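Long-range contacts in putative exported protein (Bordetella parapertussis, PDB 3OCJ), which is of unknown function but has a methyltransferase domain and is probably an S-adenosylmethionine-dependent methyltransferase: residues D189-N194 with W214-P219; R29-G34 with R43-L48; L196-P201 with S226-P231. All blocks are in the same frame, centred on the assembly; numbering follows the deposited sequence.

Interaction 1 (D189-N194 with W214-P219)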
loop_
_atom_site.group_PDB
_atom_site.type_symbol
_atom_site.label_atom_id
_atom_site.label_comp_id
_atom_site.label_asym_id
_atom_site.label_seq_id
_atom_site.Cartn_x
_atom_site.Cartn_y
_atom_site.Cartn_z
ATOM N N ASP A 189 11.798 -18.315 0.592
ATOM C CA ASP A 189 11.955 -18.471 -0.850
ATOM C C ASP A 189 11.401 -17.272 -1.605
ATOM O O ASP A 189 11.886 -16.908 -2.682
ATOM C CB ASP A 189 11.239 -19.736 -1.306
ATOM C CG ASP A 189 11.854 -20.973 -0.716
ATOM O OD1 ASP A 189 12.980 -21.324 -1.133
ATOM O OD2 ASP A 189 11.231 -21.575 0.177
ATOM N N LEU A 190 10.362 -16.682 -1.034
ATOM C CA LEU A 190 9.641 -15.580 -1.649
ATOM C C LEU A 190 9.293 -14.583 -0.560
ATOM O O LEU A 190 8.892 -14.981 0.537
ATOM C CB LEU A 190 8.347 -16.097 -2.271
ATOM C CG LEU A 190 8.256 -16.291 -3.777
ATOM C CD1 LEU A 190 6.927 -16.951 -4.105
ATOM C CD2 LEU A 190 8.382 -14.945 -4.479
ATOM N N LEU A 191 9.452 -13.295 -0.837
ATOM C CA LEU A 191 9.083 -12.264 0.134
ATOM C C LEU A 191 8.312 -11.189 -0.610
ATOM O O LEU A 191 8.742 -10.730 -1.670
ATOM C CB LEU A 191 10.328 -11.673 0.817
ATOM C CG LEU A 191 10.065 -10.730 2.006
ATOM C CD1 LEU A 191 11.211 -10.723 3.023
ATOM C CD2 LEU A 191 9.752 -9.301 1.555
ATOM N N THR A 192 7.154 -10.821 -0.083
ATOM C CA THR A 192 6.378 -9.744 -0.662
ATOM C C THR A 192 6.249 -8.575 0.333
ATOM O O THR A 192 6.124 -8.784 1.547
ATOM C CB THR A 192 5.006 -10.255 -1.142
ATOM O OG1 THR A 192 4.289 -9.194 -1.779
ATOM C CG2 THR A 192 4.205 -10.820 0.022
ATOM N N SER A 193 6.303 -7.354 -0.192
ATOM C CA SER A 193 6.246 -6.153 0.627
ATOM C C SER A 193 5.504 -5.039 -0.092
ATOM O O SER A 193 5.842 -4.689 -1.222
ATOM C CB SER A 193 7.660 -5.675 0.974
ATOM O OG SER A 193 7.613 -4.522 1.809
ATOM N N ASN A 194 4.504 -4.481 0.579
ATOM C CA ASN A 194 3.800 -3.312 0.066
ATOM C C ASN A 194 3.514 -2.359 1.212
ATOM O O ASN A 194 3.117 -2.787 2.288
ATOM C CB ASN A 194 2.488 -3.743 -0.601
ATOM C CG ASN A 194 1.677 -2.569 -1.124
ATOM O OD1 ASN A 194 0.600 -2.253 -0.600
ATOM N ND2 ASN A 194 2.182 -1.916 -2.143
ATOM N N TRP A 214 16.873 -8.832 1.009
ATOM C CA TRP A 214 17.810 -9.696 0.295
ATOM C C TRP A 214 18.445 -10.705 1.247
ATOM O O TRP A 214 18.543 -11.893 0.944
ATOM C CB TRP A 214 18.884 -8.836 -0.357
ATOM C CG TRP A 214 19.808 -9.560 -1.290
ATOM C CD1 TRP A 214 19.715 -9.626 -2.653
ATOM C CD2 TRP A 214 20.975 -10.321 -0.930
ATOM N NE1 TRP A 214 20.763 -10.373 -3.162
ATOM C CE2 TRP A 214 21.545 -10.809 -2.124
ATOM C CE3 TRP A 214 21.596 -10.628 0.290
ATOM C CZ2 TRP A 214 22.701 -11.589 -2.136
ATOM C CZ3 TRP A 214 22.749 -11.409 0.270
ATOM C CH2 TRP A 214 23.284 -11.878 -0.932
ATOM N N GLN A 215 18.857 -10.232 2.416
ATOM C CA GLN A 215 19.487 -11.108 3.395
ATOM C C GLN A 215 18.523 -12.187 3.899
ATOM O O GLN A 215 18.934 -13.314 4.182
ATOM C CB GLN A 215 20.095 -10.270 4.527
ATOM C CG GLN A 215 21.297 -9.455 4.045
ATOM C CD GLN A 215 21.743 -8.372 5.017
ATOM O OE1 GLN A 215 21.051 -8.063 5.986
ATOM N NE2 GLN A 215 22.905 -7.778 4.746
ATOM N N ALA A 216 17.232 -11.854 3.958
ATOM C CA ALA A 216 16.216 -12.794 4.428
ATOM C C ALA A 216 15.873 -13.869 3.392
ATOM O O ALA A 216 15.353 -14.927 3.743
ATOM C CB ALA A 216 14.954 -12.047 4.858
ATOM N N LEU A 217 16.168 -13.612 2.123
ATOM C CA LEU A 217 15.855 -14.581 1.069
ATOM C C LEU A 217 16.904 -15.681 0.975
ATOM O O LEU A 217 18.089 -15.451 1.205
ATOM C CB LEU A 217 15.716 -13.882 -0.285
ATOM C CG LEU A 217 14.420 -13.090 -0.441
ATOM C CD1 LEU A 217 14.511 -12.142 -1.635
ATOM C CD2 LEU A 217 13.229 -14.025 -0.589
ATOM N N LYS A 218 16.452 -16.885 0.655
ATOM C CA LYS A 218 17.363 -17.950 0.271
ATOM C C LYS A 218 17.948 -17.592 -1.084
ATOM O O LYS A 218 17.297 -16.901 -1.870
ATOM C CB LYS A 218 16.607 -19.270 0.174
ATOM C CG LYS A 218 16.020 -19.747 1.495
ATOM C CD LYS A 218 15.332 -21.092 1.318
ATOM C CE LYS A 218 15.164 -21.811 2.647
ATOM N NZ LYS A 218 14.269 -21.072 3.578
ATOM N N PRO A 219 19.177 -18.052 -1.367
ATOM C CA PRO A 219 19.751 -17.838 -2.698
ATOM C C PRO A 219 18.805 -18.396 -3.755
ATOM O O PRO A 219 18.269 -19.493 -3.561
ATOM C CB PRO A 219 21.049 -18.654 -2.654
ATOM C CG PRO A 219 21.416 -18.689 -1.203
ATOM C CD PRO A 219 20.113 -18.733 -0.452
#

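Interaction 2 (R29-G34 with R43-L48)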
loop_
_atom_site.group_PDB
_atom_site.type_symbol
_atom_site.label_atom_id
_atom_site.label_comp_id
_atom_site.label_asym_id
_atom_site.label_seq_id
_atom_site.Cartn_x
_atom_site.Cartn_y
_atom_site.Cartn_z
ATOM N N ARG A 29 -7.647 25.254 5.814
ATOM C CA ARG A 29 -6.851 25.244 4.594
ATOM C C ARG A 29 -7.709 25.560 3.374
ATOM O O ARG A 29 -7.234 26.175 2.420
ATOM C CB ARG A 29 -6.129 23.904 4.418
ATOM C CG ARG A 29 -5.019 23.684 5.426
ATOM C CD ARG A 29 -4.116 22.521 5.032
ATOM N NE ARG A 29 -4.790 21.224 5.069
ATOM C CZ ARG A 29 -4.884 20.443 6.143
ATOM N NH1 ARG A 29 -4.360 20.819 7.304
ATOM N NH2 ARG A 29 -5.511 19.277 6.051
ATOM N N ILE A 30 -8.971 25.139 3.410
ATOM C CA ILE A 30 -9.905 25.436 2.328
ATOM C C ILE A 30 -10.258 26.921 2.331
ATOM O O ILE A 30 -10.162 27.595 1.302
ATOM C CB ILE A 30 -11.209 24.632 2.460
ATOM C CG1 ILE A 30 -10.947 23.134 2.286
ATOM C CG2 ILE A 30 -12.221 25.086 1.422
ATOM C CD1 ILE A 30 -12.146 22.280 2.682
ATOM N N LEU A 31 -10.666 27.425 3.490
ATOM C CA LEU A 31 -11.104 28.814 3.606
ATOM C C LEU A 31 -9.989 29.810 3.306
ATOM O O LEU A 31 -10.235 30.867 2.725
ATOM C CB LEU A 31 -11.681 29.080 4.998
ATOM C CG LEU A 31 -12.926 28.278 5.379
ATOM C CD1 LEU A 31 -13.368 28.641 6.783
ATOM C CD2 LEU A 31 -14.050 28.515 4.388
ATOM N N LEU A 32 -8.767 29.471 3.704
ATOM C CA LEU A 32 -7.631 30.370 3.529
ATOM C C LEU A 32 -7.057 30.347 2.114
ATOM O O LEU A 32 -6.487 31.339 1.657
ATOM C CB LEU A 32 -6.526 30.051 4.542
ATOM C CG LEU A 32 -6.831 30.336 6.016
ATOM C CD1 LEU A 32 -5.680 29.879 6.904
ATOM C CD2 LEU A 32 -7.123 31.815 6.231
ATOM N N GLN A 33 -7.206 29.221 1.421
ATOM C CA GLN A 33 -6.590 29.055 0.106
ATOM C C GLN A 33 -7.572 29.242 -1.054
ATOM O O GLN A 33 -7.163 29.477 -2.190
ATOM C CB GLN A 33 -5.866 27.706 0.017
ATOM C CG GLN A 33 -4.745 27.575 1.039
ATOM C CD GLN A 33 -4.084 26.208 1.041
ATOM O OE1 GLN A 33 -4.385 25.355 0.206
ATOM N NE2 GLN A 33 -3.174 25.994 1.986
ATOM N N GLY A 34 -8.865 29.135 -0.760
ATOM C CA GLY A 34 -9.902 29.448 -1.729
ATOM C C GLY A 34 -10.140 28.442 -2.841
ATOM O O GLY A 34 -9.748 27.279 -2.743
ATOM N N ARG A 43 -17.719 23.585 -2.616
ATOM C CA ARG A 43 -17.569 22.215 -3.089
ATOM C C ARG A 43 -16.490 21.485 -2.294
ATOM O O ARG A 43 -16.656 20.324 -1.934
ATOM C CB ARG A 43 -17.259 22.191 -4.588
ATOM C CG ARG A 43 -17.051 20.805 -5.165
ATOM C CD ARG A 43 -18.196 19.872 -4.820
ATOM N NE ARG A 43 -18.121 18.626 -5.580
ATOM C CZ ARG A 43 -18.908 17.574 -5.381
ATOM N NH1 ARG A 43 -19.838 17.602 -4.433
ATOM N NH2 ARG A 43 -18.762 16.488 -6.128
ATOM N N GLN A 44 -15.394 22.179 -2.005
ATOM C CA GLN A 44 -14.319 21.595 -1.215
ATOM C C GLN A 44 -14.808 21.229 0.178
ATOM O O GLN A 44 -14.422 20.194 0.733
ATOM C CB GLN A 44 -13.137 22.556 -1.112
ATOM C CG GLN A 44 -12.414 22.804 -2.433
ATOM C CD GLN A 44 -11.345 23.861 -2.292
ATOM O OE1 GLN A 44 -10.539 23.822 -1.357
ATOM N NE2 GLN A 44 -11.344 24.833 -3.208
ATOM N N ILE A 45 -15.659 22.082 0.740
ATOM C CA ILE A 45 -16.223 21.828 2.059
ATOM C C ILE A 45 -17.123 20.597 2.003
ATOM O O ILE A 45 -17.128 19.782 2.926
ATOM C CB ILE A 45 -16.987 23.060 2.580
ATOM C CG1 ILE A 45 -15.992 24.164 2.947
ATOM C CG2 ILE A 45 -17.858 22.695 3.776
ATOM C CD1 ILE A 45 -16.639 25.463 3.387
ATOM N N GLU A 46 -17.860 20.448 0.905
ATOM C CA GLU A 46 -18.665 19.248 0.699
ATOM C C GLU A 46 -17.793 17.995 0.609
ATOM O O GLU A 46 -18.148 16.940 1.134
ATOM C CB GLU A 46 -19.531 19.375 -0.557
ATOM C CG GLU A 46 -20.579 20.473 -0.494
ATOM C CD GLU A 46 -21.421 20.541 -1.760
ATOM O OE1 GLU A 46 -21.073 19.860 -2.750
ATOM O OE2 GLU A 46 -22.430 21.278 -1.763
ATOM N N LEU A 47 -16.658 18.107 -0.070
ATOM C CA LEU A 47 -15.737 16.984 -0.167
ATOM C C LEU A 47 -15.197 16.611 1.215
ATOM O O LEU A 47 -15.131 15.432 1.568
ATOM C CB LEU A 47 -14.584 17.304 -1.124
ATOM C CG LEU A 47 -14.943 17.582 -2.585
ATOM C CD1 LEU A 47 -13.681 17.798 -3.398
ATOM C CD2 LEU A 47 -15.771 16.442 -3.167
ATOM N N LEU A 48 -14.819 17.616 1.993
ATOM C CA LEU A 48 -14.333 17.386 3.350
ATOM C C LEU A 48 -15.401 16.684 4.195
ATOM O O LEU A 48 -15.095 15.759 4.954
ATOM C CB LEU A 48 -13.888 18.701 3.996
ATOM C CG LEU A 48 -13.416 18.643 5.453
ATOM C CD1 LEU A 48 -12.263 17.653 5.618
ATOM C CD2 LEU A 48 -12.993 20.020 5.925
#

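Interaction 3 (L196-P201 with S226-P231). With PLM (palmitic acid), chain D.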
loop_
_atom_site.group_PDB
_atom_site.type_symbol
_atom_site.label_atom_id
_atom_site.label_comp_id
_atom_site.label_asym_id
_atom_site.label_seq_id
_atom_site.Cartn_x
_atom_site.Cartn_y
_atom_site.Cartn_z
ATOM N N LEU A 196 5.559 0.192 2.746
ATOM C CA LEU A 196 6.580 0.708 3.655
ATOM C C LEU A 196 7.435 1.772 2.998
ATOM O O LEU A 196 7.585 2.885 3.508
ATOM C CB LEU A 196 7.502 -0.401 4.163
ATOM C CG LEU A 196 7.005 -1.313 5.271
ATOM C CD1 LEU A 196 8.107 -2.300 5.631
ATOM C CD2 LEU A 196 6.599 -0.480 6.478
ATOM N N ASN A 197 8.032 1.417 1.862
ATOM C CA ASN A 197 8.961 2.329 1.215
ATOM C C ASN A 197 8.332 3.678 0.870
ATOM O O ASN A 197 8.996 4.710 0.922
ATOM C CB ASN A 197 9.607 1.677 -0.025
ATOM C CG ASN A 197 8.580 1.045 -0.970
ATOM O OD1 ASN A 197 7.368 1.252 -0.846
ATOM N ND2 ASN A 197 9.074 0.294 -1.939
ATOM N N ILE A 198 7.051 3.661 0.496
ATOM C CA ILE A 198 6.373 4.880 0.082
ATOM C C ILE A 198 6.168 5.879 1.232
ATOM O O ILE A 198 5.842 7.036 0.986
ATOM C CB ILE A 198 5.022 4.585 -0.582
ATOM C CG1 ILE A 198 4.087 3.836 0.384
ATOM C CG2 ILE A 198 5.256 3.808 -1.879
ATOM C CD1 ILE A 198 2.762 3.403 -0.243
ATOM N N TYR A 199 6.380 5.432 2.475
ATOM C CA TYR A 199 6.298 6.330 3.630
ATOM C C TYR A 199 7.647 6.853 4.086
ATOM O O TYR A 199 7.696 7.643 5.022
ATOM C CB TYR A 199 5.609 5.637 4.814
ATOM C CG TYR A 199 4.148 5.319 4.581
ATOM C CD1 TYR A 199 3.150 6.216 4.957
ATOM C CD2 TYR A 199 3.756 4.124 3.992
ATOM C CE1 TYR A 199 1.803 5.928 4.736
ATOM C CE2 TYR A 199 2.403 3.829 3.784
ATOM C CZ TYR A 199 1.439 4.740 4.159
ATOM O OH TYR A 199 0.099 4.463 3.944
ATOM N N GLU A 200 8.730 6.410 3.453
ATOM C CA GLU A 200 10.082 6.740 3.897
ATOM C C GLU A 200 10.784 7.592 2.845
ATOM O O GLU A 200 11.236 7.068 1.825
ATOM C CB GLU A 200 10.876 5.457 4.172
ATOM C CG GLU A 200 12.319 5.712 4.586
ATOM C CD GLU A 200 12.393 6.762 5.689
ATOM O OE1 GLU A 200 12.005 6.444 6.835
ATOM O OE2 GLU A 200 12.778 7.909 5.399
ATOM N N PRO A 201 10.859 8.910 3.056
ATOM C CA PRO A 201 11.472 9.767 2.030
ATOM C C PRO A 201 12.990 9.594 1.877
ATOM O O PRO A 201 13.546 9.972 0.835
ATOM C CB PRO A 201 11.121 11.181 2.495
ATOM C CG PRO A 201 10.951 11.050 3.983
ATOM C CD PRO A 201 10.333 9.686 4.197
ATOM N N SER A 226 6.739 -2.947 -4.536
ATOM C CA SER A 226 6.021 -1.934 -5.289
ATOM C C SER A 226 6.525 -0.563 -4.898
ATOM O O SER A 226 7.223 -0.404 -3.900
ATOM C CB SER A 226 4.539 -1.994 -4.970
ATOM O OG SER A 226 4.358 -1.729 -3.580
ATOM N N PHE A 227 6.172 0.444 -5.680
ATOM C CA PHE A 227 6.524 1.809 -5.325
ATOM C C PHE A 227 5.607 2.772 -6.047
ATOM O O PHE A 227 5.205 2.510 -7.182
ATOM C CB PHE A 227 8.000 2.101 -5.669
ATOM C CG PHE A 227 8.364 1.808 -7.106
ATOM C CD1 PHE A 227 8.531 2.834 -8.012
ATOM C CD2 PHE A 227 8.527 0.495 -7.528
ATOM C CE1 PHE A 227 8.880 2.558 -9.326
ATOM C CE2 PHE A 227 8.863 0.213 -8.843
ATOM C CZ PHE A 227 9.027 1.244 -9.741
ATOM N N LEU A 228 5.248 3.875 -5.386
ATOM C CA LEU A 228 4.549 4.969 -6.048
ATOM C C LEU A 228 5.537 5.859 -6.788
ATOM O O LEU A 228 6.622 6.165 -6.274
ATOM C CB LEU A 228 3.783 5.805 -5.028
ATOM C CG LEU A 228 2.542 5.158 -4.423
ATOM C CD1 LEU A 228 2.104 5.937 -3.173
ATOM C CD2 LEU A 228 1.405 5.113 -5.432
ATOM N N THR A 229 5.164 6.262 -8.005
ATOM C CA THR A 229 6.035 7.061 -8.874
ATOM C C THR A 229 5.671 8.544 -8.832
ATOM O O THR A 229 4.523 8.906 -8.526
ATOM C CB THR A 229 5.871 6.597 -10.315
ATOM O OG1 THR A 229 4.472 6.669 -10.614
ATOM C CG2 THR A 229 6.365 5.155 -10.473
ATOM N N PRO A 230 6.639 9.416 -9.140
ATOM C CA PRO A 230 6.385 10.864 -9.136
ATOM C C PRO A 230 5.623 11.288 -10.382
ATOM O O PRO A 230 5.874 10.742 -11.457
ATOM C CB PRO A 230 7.797 11.454 -9.156
ATOM C CG PRO A 230 8.591 10.428 -9.944
ATOM C CD PRO A 230 8.056 9.112 -9.410
ATOM N N PRO A 231 4.719 12.269 -10.246
ATOM C CA PRO A 231 4.004 12.799 -11.413
ATOM C C PRO A 231 4.899 13.734 -12.222
ATOM O O PRO A 231 5.999 14.095 -11.777
ATOM C CB PRO A 231 2.864 13.595 -10.779
ATOM C CG PRO A 231 3.465 14.087 -9.481
ATOM C CD PRO A 231 4.307 12.922 -8.991
HETATM C C1 PLM D . -0.502 2.257 1.375
HETATM O O1 PLM D . -0.566 1.171 0.762
HETATM O O2 PLM D . -0.301 2.229 2.608
HETATM C C2 PLM D . -0.667 3.594 0.674
HETATM C C3 PLM D . -1.163 3.473 -0.767
HETATM C C4 PLM D . -1.551 4.870 -1.253
HETATM C C5 PLM D . -1.845 4.940 -2.745
HETATM C C6 PLM D . -3.093 4.152 -3.130
HETATM C C7 PLM D . -4.224 4.291 -2.119
HETATM C C8 PLM D . -4.809 5.697 -2.044
HETATM C C9 PLM D . -5.950 5.673 -1.033
HETATM C CA PLM D . -6.903 6.850 -1.178
HETATM C CB PLM D . -8.259 6.475 -0.590
HETATM C CC PLM D . -9.111 7.696 -0.286
HETATM C CD PLM D . -10.433 7.276 0.340
HETATM C CE PLM D . -11.200 8.513 0.797
HETATM C CF PLM D . -12.268 8.164 1.822
HETATM C CG PLM D . -13.309 7.200 1.275
HETATM O O HOH W 1 5.376 -0.479 -1.293
#

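Interaction 1 (D189-N194 with W214-P219)
Lys218 and Leu217 meet Asp189 and Leu191 where helix 203-216 ends beside the start of strand 188-192. The CB of Lys218 points toward the strand. From there CG lies beside the backbone N and anti to the carbonyl carbon (chi1 -64°), and the chain runs on to CD. CD is the atom that touches: it lies 3.4 Å from Asp189 OD1. This is a contact between a methylene and a carboxylate oxygen, and the two side chains cross at a slant. CE then leads to a bend at chi4 (64°). NZ stops 4.6 Å from Asp189 OD2, too far for a salt bridge. The opposite charges may still attract one another. Asp189 OD2 has a closer partner, the backbone N of Val121.

Leu217 is the first residue to leave the helix, although its N still bonds to Trp214 O. Leu217 CD2 packs on the strand backbone and on Leu191 CB. This methyl lies 3.8 Å from Asp189 O. It is 3.9 Å from Leu191 N. Its distance to Leu191 CB is 4.0 Å. Leu191 points toward the helix end, with CD1 4.4 Å from Ala216 CB. No hydrogen bond joins the two segments.

Lys303 NZ binds both Leu217 O and Trp214 O at the helix end. Strand 188-192 runs between strands 121-124 and 221-226 in the central sheet. Leu191 faces Phe213 of helix 203-216, while Leu190 and Thr192 pack on helix 96-115. The contact thus lies inside a beta-alpha-beta crossover: the chain passes from strand 188-192 through helix 203-216 to the adjacent parallel strand 221-226.

Interaction 2 (R29-G34 with R43-L48)
A helical hairpin brings Ile30 and Leu31 against Gln44, Ile45 and Leu48. Helix 15-33 ends, a short loop follows, and helix 41-53 runs back beside it. The short helical segments 29-33 and 43-48 lie 168° apart in direction, nearly antiparallel. Their axes approach to 10.3 Å.

Ile30 is the central side chain. Ile30 and Gln44 lie side by side, each reaching toward the other helix. Ile30 CG2 lies anti to the backbone N and meets Gln44 OE1 at 3.5 Å. Ile30 CD1 reaches the second backbone, 3.7 Å from Gln44 O. The same methyl touches Leu48 CD2 at 4.0 Å. At the more exposed edge, Leu31 CD2 meets Ile45 CD1 at 4.1 Å. Leu260 of helix 247-261 also packs on Ile30.

The polar part lies at the end of the first helix. Gly34 has left helical geometry with a positive phi, while its N still bonds to Ile30 O. Its carbonyl is gripped by both Gln44 and Arg259. The Gln44 amide also serves the loop of the hairpin, because NE2 bonds to Phe39 O as well. The extended Gln44 chain brings its amide beside Gly34, and NE2 donates to Gly34 O at 3.0 Å, with a fairly straight N-H...O angle of 163°. Gly34 O lies close to the Gln44 amide plane, but NE2 sits above the carbonyl plane of Gly34, 38° out of it.

Interaction 3 (L196-P201 with S226-P231)
Asn197 and Ser226 carry the polar half of this contact. Asn197 ND2 donates to Ser226 O at 2.8 Å. The donor comes almost straight onto the carbonyl, with a C=O...N angle of 169°, and the acceptor lies close to the amide plane of Asn197. ND2 has a second partner in Tyr210 OH. A water forms another link between the same two residues. It donates to Asn197 OD1 at 2.7 Å and is hydrogen-bonded to Ser226 OG at 2.8 Å. Both ends of the buried Asn197 amide are therefore satisfied, which should fix its rotation. Ser226 OG is also bonded to Asn194 ND2.

The apolar half joins Ile198 and Leu228. Ile198 CG2 lies against the second backbone, 3.5 Å from Leu228 N. Ile198 CG1 stands between the backbone N and the carbonyl carbon (chi1 60°). Beyond it, CD1 meets Leu228 CD1 at 3.9 Å.

A bound palmitic acid adds contacts to the first loop. Tyr199 OH donates to its O2 at 2.6 Å, and O2 lies at the ring edge, near the ring plane. The same hydroxyl also bonds to Leu66 N. Ile198 CD1 touches palmitic acid C2 at 3.6 Å.

The carboxyl group of the palmitic acid lies near these loops, and its role is unknown. Both loops follow neighbouring parallel strands, 188-192 and 221-226, of a Rossmann-like methyltransferase sheet with strand order 3-2-1-4-5-7-6. They lie at the end where class I methyltransferases usually bind cofactor and substrate.

How the interactions relate
Interactions 1 and 3 share one crossover. Their segments alternate along the chain, with centres 19 Å apart. Interaction 1 gathers at the start of strand 188-192, interaction 3 beyond its end. The two touch at Asn194 and Ser226, with ND2 of the first 2.6 Å from OG of the second. The palmitic acid is touched by Asn194 of segment 189-194 and by Ile198 and Tyr199 of interaction 3. Interaction 2 lies apart, in the N-terminal helices. Its centre is 44 Å from that of interaction 1, across the centre of the chain, and 27 Å from that of interaction 3. Even so, the Leu48 side chain is about 10 Å from the tail end of the palmitic acid.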